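SnoN,Epimerase SnoN (PDB 5EP9) binds iron and 2-oxoglutarate and acts as a non-heme iron epimerase in the biosynthesis of the polyketide nogalamycin. Local coordinates at residues G171-V176 with D215-H220. Numbering follows the deposited sequence.
Sequences GCMTFV and DCTFHH. With AKG (2-oxoglutaric acid), chain E.
Inside the double-stranded beta-helix (jelly-roll) of the PhyH family, strands 173-175 and 216-220 come from opposing sheets and meet beside the iron centre. In this engineered construct the first lies in SnoN part 14-202, the second in SnoN part 203-305. Their axes are 10.2 Å apart at closest approach, and no hydrogen bond joins them. Met173 and Phe175 from one sheet face Thr217 and His219 from the other, and all four are buried. Phe175 CE1 rests against His219 CB at 3.6 Å. The two rings lie obliquely, with centroids 5.6 Å apart and planes at 53°. Phe175 and Thr217 meet tip to tip, with Thr217 OG1 at the edge of the phenyl ring, 3.9 Å from Phe175 CZ. The Met173 chain bends at chi3 (-81°), which turns CE toward Thr217 OG1, while the sulfur meets the ligand. Trp160 touches Met173 and Thr217, and Tyr45 stacks on Phe175.

His219 lines the 2-oxoglutarate pocket. Its ring meets that of the iron ligand His225. Its main hydrogen bond goes to another iron ligand: NE2 is bonded to Asp144 OD2, which makes His219 a second-shell residue that probably helps to position that carboxylate. His219 NE2 also gives a weak bond to O1 of 2-oxoglutarate, 3.2 Å long and bent to 130° at the hydrogen. An alanine at His219 would probably leave Asp144 OD2 without this partner and open a gap between Phe175 and the ligand. The carboxylate carbon C1 of 2-oxoglutarate lies in the imidazole plane, at the ring edge, whereas its C3 sits 3.7 Å from Met173 SD.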
loop_
_atom_site.group_PDB
_atom_site.type_symbol
_atom_site.label_atom_id
_atom_site.label_comp_id
_atom_site.label_asym_id
_atom_site.label_seq_id
_atom_site.Cartn_x
_atom_site.Cartn_y
_atom_site.Cartn_z
ATOM N N GLY A 171 -0.176 4.810 15.533
ATOM C CA GLY A 171 -1.139 4.378 14.503
ATOM C C GLY A 171 -0.685 3.275 13.591
ATOM O O GLY A 171 -0.871 3.369 12.359
ATOM N N CYS A 172 0.037 2.311 14.097
ATOM C CA CYS A 172 0.469 1.217 13.270
ATOM C C CYS A 172 -0.752 0.467 12.818
ATOM O O CYS A 172 -1.868 0.676 13.319
ATOM C CB CYS A 172 1.484 0.281 13.965
ATOM S SG CYS A 172 0.750 -0.762 15.244
ATOM N N MET A 173 -0.513 -0.475 11.926
ATOM C CA MET A 173 -1.599 -1.306 11.339
ATOM C C MET A 173 -1.892 -2.574 12.129
ATOM O O MET A 173 -1.021 -3.102 12.805
ATOM C CB MET A 173 -1.316 -1.636 9.870
ATOM C CG MET A 173 -1.286 -0.339 9.015
ATOM S SD MET A 173 -1.880 -0.541 7.315
ATOM C CE MET A 173 -0.366 -1.186 6.790
ATOM N N THR A 174 -3.112 -3.047 11.917
ATOM C CA THR A 174 -3.609 -4.345 12.384
ATOM C C THR A 174 -4.133 -5.104 11.185
ATOM O O THR A 174 -4.797 -4.533 10.333
ATOM C CB THR A 174 -4.713 -4.119 13.405
ATOM O OG1 THR A 174 -4.126 -3.445 14.528
ATOM C CG2 THR A 174 -5.407 -5.423 13.872
ATOM N N PHE A 175 -3.835 -6.402 11.138
ATOM C CA PHE A 175 -4.233 -7.257 10.071
ATOM C C PHE A 175 -5.015 -8.438 10.607
ATOM O O PHE A 175 -4.814 -8.853 11.771
ATOM C CB PHE A 175 -2.997 -7.818 9.339
ATOM C CG PHE A 175 -2.073 -6.762 8.810
ATOM C CD1 PHE A 175 -2.242 -6.218 7.573
ATOM C CD2 PHE A 175 -1.022 -6.361 9.553
ATOM C CE1 PHE A 175 -1.337 -5.227 7.061
ATOM C CE2 PHE A 175 -0.139 -5.386 9.095
ATOM C CZ PHE A 175 -0.307 -4.825 7.821
ATOM N N VAL A 176 -5.932 -8.992 9.811
ATOM C CA VAL A 176 -6.686 -10.233 10.271
ATOM C C VAL A 176 -6.142 -11.395 9.501
ATOM O O VAL A 176 -6.409 -11.521 8.301
ATOM C CB VAL A 176 -8.156 -10.108 9.982
ATOM C CG1 VAL A 176 -8.874 -11.345 10.458
ATOM C CG2 VAL A 176 -8.756 -8.898 10.672
ATOM N N ASP A 215 11.379 -0.318 8.271
ATOM C CA ASP A 215 10.623 -1.596 8.121
ATOM C C ASP A 215 9.503 -1.400 7.163
ATOM O O ASP A 215 9.006 -0.258 6.937
ATOM C CB ASP A 215 9.961 -2.038 9.444
ATOM C CG ASP A 215 10.941 -2.493 10.491
ATOM O OD1 ASP A 215 12.177 -2.413 10.321
ATOM O OD2 ASP A 215 10.445 -2.852 11.573
ATOM N N CYS A 216 9.043 -2.502 6.584
ATOM C CA CYS A 216 7.755 -2.446 5.876
ATOM C C CYS A 216 6.900 -3.642 6.203
ATOM O O CYS A 216 7.354 -4.671 6.775
ATOM C CB CYS A 216 7.944 -2.323 4.354
ATOM S SG CYS A 216 8.463 -3.807 3.535
ATOM N N THR A 217 5.657 -3.490 5.812
ATOM C CA THR A 217 4.766 -4.619 5.630
ATOM C C THR A 217 4.399 -4.747 4.148
ATOM O O THR A 217 4.415 -3.760 3.413
ATOM C CB THR A 217 3.516 -4.523 6.461
ATOM O OG1 THR A 217 2.861 -3.255 6.267
ATOM C CG2 THR A 217 3.840 -4.671 7.937
ATOM N N PHE A 218 4.079 -5.988 3.770
ATOM C CA PHE A 218 3.325 -6.285 2.581
ATOM C C PHE A 218 2.007 -6.880 2.978
ATOM O O PHE A 218 1.943 -7.742 3.867
ATOM C CB PHE A 218 4.049 -7.271 1.718
ATOM C CG PHE A 218 5.329 -6.738 1.118
ATOM C CD1 PHE A 218 6.497 -6.875 1.797
ATOM C CD2 PHE A 218 5.301 -6.079 -0.110
ATOM C CE1 PHE A 218 7.683 -6.382 1.275
ATOM C CE2 PHE A 218 6.476 -5.626 -0.668
ATOM C CZ PHE A 218 7.686 -5.779 0.018
ATOM N N HIS A 219 0.927 -6.395 2.369
ATOM C CA HIS A 219 -0.373 -7.058 2.532
ATOM C C HIS A 219 -1.124 -7.260 1.232
ATOM O O HIS A 219 -1.228 -6.379 0.350
ATOM C CB HIS A 219 -1.223 -6.389 3.623
ATOM C CG HIS A 219 -1.771 -5.066 3.270
ATOM N ND1 HIS A 219 -1.078 -3.901 3.485
ATOM C CD2 HIS A 219 -2.979 -4.700 2.789
ATOM C CE1 HIS A 219 -1.844 -2.869 3.164
ATOM N NE2 HIS A 219 -2.989 -3.328 2.724
ATOM N N HIS A 220 -1.762 -8.399 1.205
ATOM C CA HIS A 220 -2.662 -8.821 0.111
ATOM C C HIS A 220 -3.912 -7.949 0.039
ATOM O O HIS A 220 -4.432 -7.463 1.006
ATOM C CB HIS A 220 -3.026 -10.313 0.347
ATOM C CG HIS A 220 -3.703 -11.016 -0.796
ATOM N ND1 HIS A 220 -5.041 -10.842 -1.115
ATOM C CD2 HIS A 220 -3.244 -11.980 -1.626
ATOM C CE1 HIS A 220 -5.348 -11.604 -2.139
ATOM N NE2 HIS A 220 -4.302 -12.340 -2.428
HETATM C C1 AKG E . -3.328 0.460 2.955
HETATM O O1 AKG E . -3.946 -0.312 2.177
HETATM O O2 AKG E . -2.095 0.672 2.847
HETATM C C2 AKG E . -4.050 1.107 4.076
HETATM O O5 AKG E . -5.271 0.890 4.213
HETATM C C3 AKG E . -3.235 2.037 5.005
HETATM C C4 AKG E . -3.950 2.541 6.255
HETATM C C5 AKG E . -3.159 3.475 7.141
HETATM O O3 AKG E . -1.968 3.712 6.868
HETATM O O4 AKG E . -3.728 4.042 8.123
#